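Local coordinates for L-Ribose isomerase (Acinetobacter, PDB 4Q0S), which isomerises L-ribose, probably to the ketose L-ribulose, in a cobalt-bound cupin barrel that also binds the sugar alcohol ribitol, at residues P116-R121 with K196-F201; G120-S125 with T218-P223. All coordinates share one frame; numbering follows the deposited sequence.

Interaction 1 of 2, residues P116-R121 with K196-F201. With CO (cobalt (II) ion), chain B; RB0 (D-ribitol), chain C.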
loop_
_atom_site.group_PDB
_atom_site.type_symbol
_atom_site.label_atom_id
_atom_site.label_comp_id
_atom_site.label_asym_id
_atom_site.label_seq_id
_atom_site.Cartn_x
_atom_site.Cartn_y
_atom_site.Cartn_z
ATOM N N PRO A 116 29.209 5.062 -8.814
ATOM C CA PRO A 116 29.662 6.449 -8.696
ATOM C C PRO A 116 29.562 7.200 -10.015
ATOM O O PRO A 116 30.055 6.738 -11.049
ATOM C CB PRO A 116 31.108 6.295 -8.242
ATOM C CG PRO A 116 31.031 5.115 -7.335
ATOM C CD PRO A 116 30.153 4.151 -8.136
ATOM N N HIS A 117 28.929 8.364 -9.973
ATOM C CA HIS A 117 28.786 9.193 -11.157
ATOM C C HIS A 117 28.271 10.555 -10.734
ATOM O O HIS A 117 27.913 10.762 -9.568
ATOM C CB HIS A 117 27.799 8.557 -12.144
ATOM C CG HIS A 117 26.387 8.519 -11.642
ATOM N ND1 HIS A 117 25.977 7.679 -10.630
ATOM C CD2 HIS A 117 25.302 9.256 -11.982
ATOM C CE1 HIS A 117 24.699 7.900 -10.366
ATOM N NE2 HIS A 117 24.267 8.853 -11.173
ATOM N N HIS A 118 28.254 11.493 -11.671
ATOM C CA HIS A 118 27.727 12.813 -11.380
ATOM C C HIS A 118 27.103 13.351 -12.648
ATOM O O HIS A 118 27.395 12.866 -13.741
ATOM C CB HIS A 118 28.818 13.764 -10.855
ATOM C CG HIS A 118 29.706 14.336 -11.914
ATOM N ND1 HIS A 118 30.786 13.655 -12.432
ATOM C CD2 HIS A 118 29.683 15.535 -12.542
ATOM C CE1 HIS A 118 31.390 14.410 -13.333
ATOM N NE2 HIS A 118 30.739 15.556 -13.418
ATOM N N HIS A 119 26.225 14.334 -12.498
ATOM C CA HIS A 119 25.547 14.940 -13.636
ATOM C C HIS A 119 25.910 16.416 -13.739
ATOM O O HIS A 119 25.982 17.113 -12.729
ATOM C CB HIS A 119 24.033 14.808 -13.470
ATOM C CG HIS A 119 23.580 13.409 -13.193
ATOM N ND1 HIS A 119 23.612 12.417 -14.148
ATOM C CD2 HIS A 119 23.126 12.827 -12.059
ATOM C CE1 HIS A 119 23.198 11.282 -13.614
ATOM N NE2 HIS A 119 22.897 11.504 -12.348
ATOM N N GLY A 120 26.133 16.894 -14.958
ATOM C CA GLY A 120 26.460 18.293 -15.128
ATOM C C GLY A 120 25.208 19.143 -15.015
ATOM O O GLY A 120 25.257 20.271 -14.513
ATOM N N ARG A 121 24.074 18.593 -15.453
ATOM C CA ARG A 121 22.813 19.333 -15.431
ATOM C C ARG A 121 21.712 18.807 -14.500
ATOM O O ARG A 121 20.937 19.591 -13.943
ATOM C CB ARG A 121 22.262 19.409 -16.858
ATOM C CG ARG A 121 23.330 19.690 -17.907
ATOM C CD ARG A 121 22.761 19.638 -19.309
ATOM N NE ARG A 121 23.795 19.757 -20.335
ATOM C CZ ARG A 121 24.785 18.884 -20.508
ATOM N NH1 ARG A 121 24.886 17.821 -19.721
ATOM N NH2 ARG A 121 25.669 19.068 -21.479
ATOM N N LYS A 196 26.222 18.095 -10.418
ATOM C CA LYS A 196 27.670 18.241 -10.300
ATOM C C LYS A 196 28.269 17.586 -9.062
ATOM O O LYS A 196 29.451 17.759 -8.769
ATOM C CB LYS A 196 28.072 19.721 -10.382
ATOM C CG LYS A 196 27.833 20.325 -11.771
ATOM C CD LYS A 196 28.255 21.783 -11.837
ATOM C CE LYS A 196 28.214 22.311 -13.267
ATOM N NZ LYS A 196 26.845 22.240 -13.833
ATOM N N HIS A 197 27.458 16.810 -8.351
ATOM C CA HIS A 197 27.931 16.107 -7.166
ATOM C C HIS A 197 28.062 14.624 -7.431
ATOM O O HIS A 197 27.134 13.997 -7.939
ATOM C CB HIS A 197 26.971 16.318 -5.997
ATOM C CG HIS A 197 27.142 17.634 -5.318
ATOM N ND1 HIS A 197 28.013 17.815 -4.265
ATOM C CD2 HIS A 197 26.603 18.847 -5.578
ATOM C CE1 HIS A 197 28.004 19.087 -3.907
ATOM N NE2 HIS A 197 27.158 19.734 -4.689
ATOM N N LEU A 198 29.218 14.066 -7.089
ATOM C CA LEU A 198 29.445 12.639 -7.253
ATOM C C LEU A 198 28.540 11.898 -6.281
ATOM O O LEU A 198 28.415 12.280 -5.116
ATOM C CB LEU A 198 30.895 12.278 -6.937
ATOM C CG LEU A 198 31.979 12.669 -7.941
ATOM C CD1 LEU A 198 33.341 12.520 -7.277
ATOM C CD2 LEU A 198 31.875 11.786 -9.182
ATOM N N HIS A 199 27.901 10.839 -6.757
ATOM C CA HIS A 199 27.037 10.060 -5.890
ATOM C C HIS A 199 26.884 8.628 -6.368
ATOM O O HIS A 199 27.112 8.310 -7.536
ATOM C CB HIS A 199 25.660 10.722 -5.746
ATOM C CG HIS A 199 24.938 10.926 -7.042
ATOM N ND1 HIS A 199 25.291 11.904 -7.947
ATOM C CD2 HIS A 199 23.897 10.260 -7.595
ATOM C CE1 HIS A 199 24.498 11.831 -9.003
ATOM N NE2 HIS A 199 23.643 10.841 -8.815
ATOM N N ALA A 200 26.523 7.770 -5.423
ATOM C CA ALA A 200 26.310 6.356 -5.654
ATOM C C ALA A 200 25.449 5.886 -4.488
ATOM O O ALA A 200 25.344 6.569 -3.470
ATOM C CB ALA A 200 27.646 5.607 -5.656
ATOM N N PHE A 201 24.814 4.733 -4.641
ATOM C CA PHE A 201 23.995 4.211 -3.567
ATOM C C PHE A 201 23.781 2.720 -3.723
ATOM O O PHE A 201 23.885 2.180 -4.822
ATOM C CB PHE A 201 22.658 4.961 -3.498
ATOM C CG PHE A 201 21.850 4.919 -4.770
ATOM C CD1 PHE A 201 21.050 3.820 -5.072
ATOM C CD2 PHE A 201 21.860 6.003 -5.649
ATOM C CE1 PHE A 201 20.263 3.803 -6.234
ATOM C CE2 PHE A 201 21.078 5.997 -6.811
ATOM C CZ PHE A 201 20.277 4.894 -7.101
HETATM CO CO CO B . 22.450 10.194 -10.691
HETATM C C1 RB0 C . 21.476 6.158 -13.000
HETATM O O1 RB0 C . 21.936 5.421 -14.120
HETATM C C2 RB0 C . 20.280 7.005 -13.406
HETATM O O2 RB0 C . 20.708 8.093 -14.222
HETATM C C3 RB0 C . 19.529 7.516 -12.159
HETATM O O3 RB0 C . 18.297 8.107 -12.547
HETATM C C4 RB0 C . 20.342 8.516 -11.330
HETATM O O4 RB0 C . 21.363 9.093 -12.131
HETATM C C5 RB0 C . 20.960 7.820 -10.121
HETATM O O5 RB0 C . 21.574 8.780 -9.262
HETATM O O HOH W 1 25.429 15.036 -9.892
#

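Interaction 2 of 2, residues G120-S125 with T218-P223. With CO (cobalt (II) ion), chain B; RB0 (D-ribitol), chain C.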
loop_
_atom_site.group_PDB
_atom_site.type_symbol
_atom_site.label_atom_id
_atom_site.label_comp_id
_atom_site.label_asym_id
_atom_site.label_seq_id
_atom_site.Cartn_x
_atom_site.Cartn_y
_atom_site.Cartn_z
ATOM N N GLY A 120 26.133 16.894 -14.958
ATOM C CA GLY A 120 26.460 18.293 -15.128
ATOM C C GLY A 120 25.208 19.143 -15.015
ATOM O O GLY A 120 25.257 20.271 -14.513
ATOM N N ARG A 121 24.074 18.593 -15.453
ATOM C CA ARG A 121 22.813 19.333 -15.431
ATOM C C ARG A 121 21.712 18.807 -14.500
ATOM O O ARG A 121 20.937 19.591 -13.943
ATOM C CB ARG A 121 22.262 19.409 -16.858
ATOM C CG ARG A 121 23.330 19.690 -17.907
ATOM C CD ARG A 121 22.761 19.638 -19.309
ATOM N NE ARG A 121 23.795 19.757 -20.335
ATOM C CZ ARG A 121 24.785 18.884 -20.508
ATOM N NH1 ARG A 121 24.886 17.821 -19.721
ATOM N NH2 ARG A 121 25.669 19.068 -21.479
ATOM N N LYS A 122 21.635 17.492 -14.321
ATOM C CA LYS A 122 20.576 16.925 -13.490
ATOM C C LYS A 122 20.737 16.915 -11.974
ATOM O O LYS A 122 21.709 16.388 -11.431
ATOM C CB LYS A 122 20.252 15.497 -13.941
ATOM C CG LYS A 122 19.102 14.860 -13.145
ATOM C CD LYS A 122 18.720 13.491 -13.686
ATOM C CE LYS A 122 19.833 12.476 -13.474
ATOM N NZ LYS A 122 19.498 11.170 -14.103
ATOM N N THR A 123 19.749 17.504 -11.308
ATOM C CA THR A 123 19.672 17.541 -9.856
ATOM C C THR A 123 18.597 16.502 -9.491
ATOM O O THR A 123 17.505 16.494 -10.077
ATOM C CB THR A 123 19.236 18.931 -9.345
ATOM O OG1 THR A 123 20.330 19.851 -9.467
ATOM C CG2 THR A 123 18.791 18.849 -7.887
ATOM N N GLU A 124 18.909 15.636 -8.527
ATOM C CA GLU A 124 17.994 14.575 -8.103
ATOM C C GLU A 124 17.491 14.751 -6.668
ATOM O O GLU A 124 18.041 15.531 -5.892
ATOM C CB GLU A 124 18.700 13.212 -8.184
ATOM C CG GLU A 124 19.356 12.893 -9.527
ATOM C CD GLU A 124 20.282 11.679 -9.470
ATOM O OE1 GLU A 124 20.397 11.039 -8.404
ATOM O OE2 GLU A 124 20.913 11.366 -10.498
ATOM N N SER A 125 16.437 14.005 -6.338
ATOM C CA SER A 125 15.853 13.985 -5.001
ATOM C C SER A 125 15.422 12.534 -4.800
ATOM O O SER A 125 14.946 11.890 -5.746
ATOM C CB SER A 125 14.642 14.918 -4.897
ATOM O OG SER A 125 13.495 14.363 -5.522
ATOM N N THR A 218 15.396 16.654 -12.416
ATOM C CA THR A 218 15.231 17.492 -13.588
ATOM C C THR A 218 15.412 16.536 -14.766
ATOM O O THR A 218 15.771 15.370 -14.568
ATOM C CB THR A 218 16.282 18.643 -13.628
ATOM O OG1 THR A 218 17.602 18.105 -13.524
ATOM C CG2 THR A 218 16.058 19.613 -12.472
ATOM N N TYR A 219 15.169 17.021 -15.979
ATOM C CA TYR A 219 15.256 16.192 -17.179
ATOM C C TYR A 219 16.463 15.263 -17.268
ATOM O O TYR A 219 17.586 15.647 -16.948
ATOM C CB TYR A 219 15.218 17.075 -18.425
ATOM C CG TYR A 219 14.985 16.312 -19.707
ATOM C CD1 TYR A 219 13.707 15.886 -20.066
ATOM C CD2 TYR A 219 16.043 16.025 -20.572
ATOM C CE1 TYR A 219 13.486 15.194 -21.256
ATOM C CE2 TYR A 219 15.834 15.333 -21.771
ATOM C CZ TYR A 219 14.554 14.924 -22.104
ATOM O OH TYR A 219 14.338 14.261 -23.289
ATOM N N SER A 220 16.221 14.038 -17.727
ATOM C CA SER A 220 17.285 13.055 -17.873
ATOM C C SER A 220 17.756 12.966 -19.333
ATOM O O SER A 220 17.051 12.444 -20.199
ATOM C CB SER A 220 16.791 11.690 -17.389
ATOM O OG SER A 220 17.837 10.740 -17.380
ATOM N N HIS A 221 18.949 13.494 -19.598
ATOM C CA HIS A 221 19.531 13.467 -20.940
ATOM C C HIS A 221 20.298 12.157 -21.098
ATOM O O HIS A 221 21.428 12.036 -20.628
ATOM C CB HIS A 221 20.501 14.640 -21.132
ATOM C CG HIS A 221 19.875 15.986 -20.936
ATOM N ND1 HIS A 221 19.103 16.598 -21.900
ATOM C CD2 HIS A 221 19.895 16.832 -19.879
ATOM C CE1 HIS A 221 18.675 17.762 -21.445
ATOM N NE2 HIS A 221 19.141 17.927 -20.220
ATOM N N GLU A 222 19.686 11.178 -21.756
ATOM C CA GLU A 222 20.329 9.884 -21.951
ATOM C C GLU A 222 19.951 9.224 -23.272
ATOM O O GLU A 222 18.851 8.688 -23.412
ATOM C CB GLU A 222 19.963 8.931 -20.809
ATOM C CG GLU A 222 20.376 9.405 -19.428
ATOM C CD GLU A 222 19.920 8.457 -18.330
ATOM O OE1 GLU A 222 18.701 8.188 -18.246
ATOM O OE2 GLU A 222 20.779 7.983 -17.551
ATOM N N PRO A 223 20.854 9.268 -24.266
ATOM C CA PRO A 223 20.578 8.648 -25.569
ATOM C C PRO A 223 20.651 7.119 -25.447
ATOM O O PRO A 223 21.401 6.458 -26.170
ATOM C CB PRO A 223 21.687 9.209 -26.459
ATOM C CG PRO A 223 21.993 10.541 -25.824
ATOM C CD PRO A 223 22.003 10.184 -24.362
HETATM CO CO CO B . 22.450 10.194 -10.691
HETATM C C1 RB0 C . 21.476 6.158 -13.000
HETATM O O1 RB0 C . 21.936 5.421 -14.120
HETATM C C2 RB0 C . 20.280 7.005 -13.406
HETATM O O2 RB0 C . 20.708 8.093 -14.222
HETATM C C3 RB0 C . 19.529 7.516 -12.159
HETATM O O3 RB0 C . 18.297 8.107 -12.547
HETATM C C4 RB0 C . 20.342 8.516 -11.330
HETATM O O4 RB0 C . 21.363 9.093 -12.131
HETATM C C5 RB0 C . 20.960 7.820 -10.121
HETATM O O5 RB0 C . 21.574 8.780 -9.262
#

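Interaction 1 of 2, residues P116-R121 with K196-F201
His117 and His199 bring their NE2 atoms to within 3.1 Å, a closeness explained by the cobalt (II) ion that both ligate. His117 NE2 binds it at 2.3 Å, and His119 NE2 joins from the same segment at 2.2 Å. The rings of His117 and His199 lie obliquely, 4.2 Å between centroids, with planes 55° apart. Directly paired in the antiparallel strands, both side chains leave on one face, and with CG between the backbone N and the carbonyl carbon (chi1 67° and 58°) the NE2 atoms converge on the metal. Backbone carbonyls fix the rotation of all three rings: His199 ND1 donates to His197 O at 2.8 Å, almost in its ring plane, while His117 ND1 is hydrogen-bonded to Pro115 O and His119 ND1 to Asp242 O. His117 N and His199 N each donate to the other residue's carbonyl. A water bridges His119 N and His197 O, and the bent end of Lys196 places NZ on a lone pair of Gly120 O at 2.6 Å; the amine also reaches Gly87 of the second subunit. Within the barrel, strand 113-118 is flanked by strand 244-245 on its other side, and strand 199-202 by strand 132-137.

Interaction 2 of 2, residues G120-S125 with T218-P223
Thr218 and Thr123 close the compact part of this contact with a reciprocal pair of bonds. Thr123 N donates to Thr218 OG1 at 3.1 Å, and Thr218 N returns a bond to Thr123 O at 3.2 Å. The hydroxyl is available because chi1 of Thr218 is 54°, placing OG1 between its backbone N and carbonyl carbon. Beside this pair the side chain of Lys122 slides past Thr218 in the opposite direction, and its CD lies 3.6 Å from Thr218 O. The lysine side chain leaves with CG anti to the backbone N (chi1 -178°) and then bends at chi3 (67°), which turns the amine into the sugar pocket. There NZ makes weak hydrogen bonds to ribitol O2 at 3.3 Å and ribitol O4 at 3.4 Å.

The rest of the contact is looser. Arg121 crosses His221 at about a right angle, and Arg121 CD rests obliquely against the CD2–NE2 side of the His221 ring, 4.1 Å from His221 CD2; Glu97 is the stronger polar partner of both side chains. Glu222, partly exposed and poorly ordered, accepts a weak bond from Ser220 OG and another from ribitol O2, while Arg254 and Asn243 hold its OE2.

Glu124 does not touch 218-223: its OE2 binds cobalt at 1.9 Å, and its OE1, hydrogen-bonded to Tyr126 OH, lies 2.7 Å from ribitol O5. A lysine and two glutamates thus meet one polyol from the two segments, with the cobalt ion gripping O4 and O5. Such a setting is consistent with metal-assisted isomerisation, in which a bound sugar hydroxyl would be polarised by the cation and nearby acidic or basic groups could help to move protons.

In the fold
One cobalt ion unites the two contacts, whose centres lie about 10 Å apart. Interaction 1 supplies three histidines and interaction 2 the glutamate, and with ribitol O4 and O5 they complete a six-ligand, roughly octahedral shell. Glu124 sits across the metal from His117, while ribitol O4 is opposite His199 and O5 opposite His119. As neighbouring ligands of one metal, His119 NE2 and Glu124 OE2 lie 2.7 Å apart. The two contacts share the corner Gly120-Arg121: Gly120 meets Lys196 in interaction 1, and Arg121 meets 218-223 in interaction 2. This short link connects the sheet of strand 113-118 with that of strand 124-130, which carries Glu124, and residues of both line the ribitol pocket.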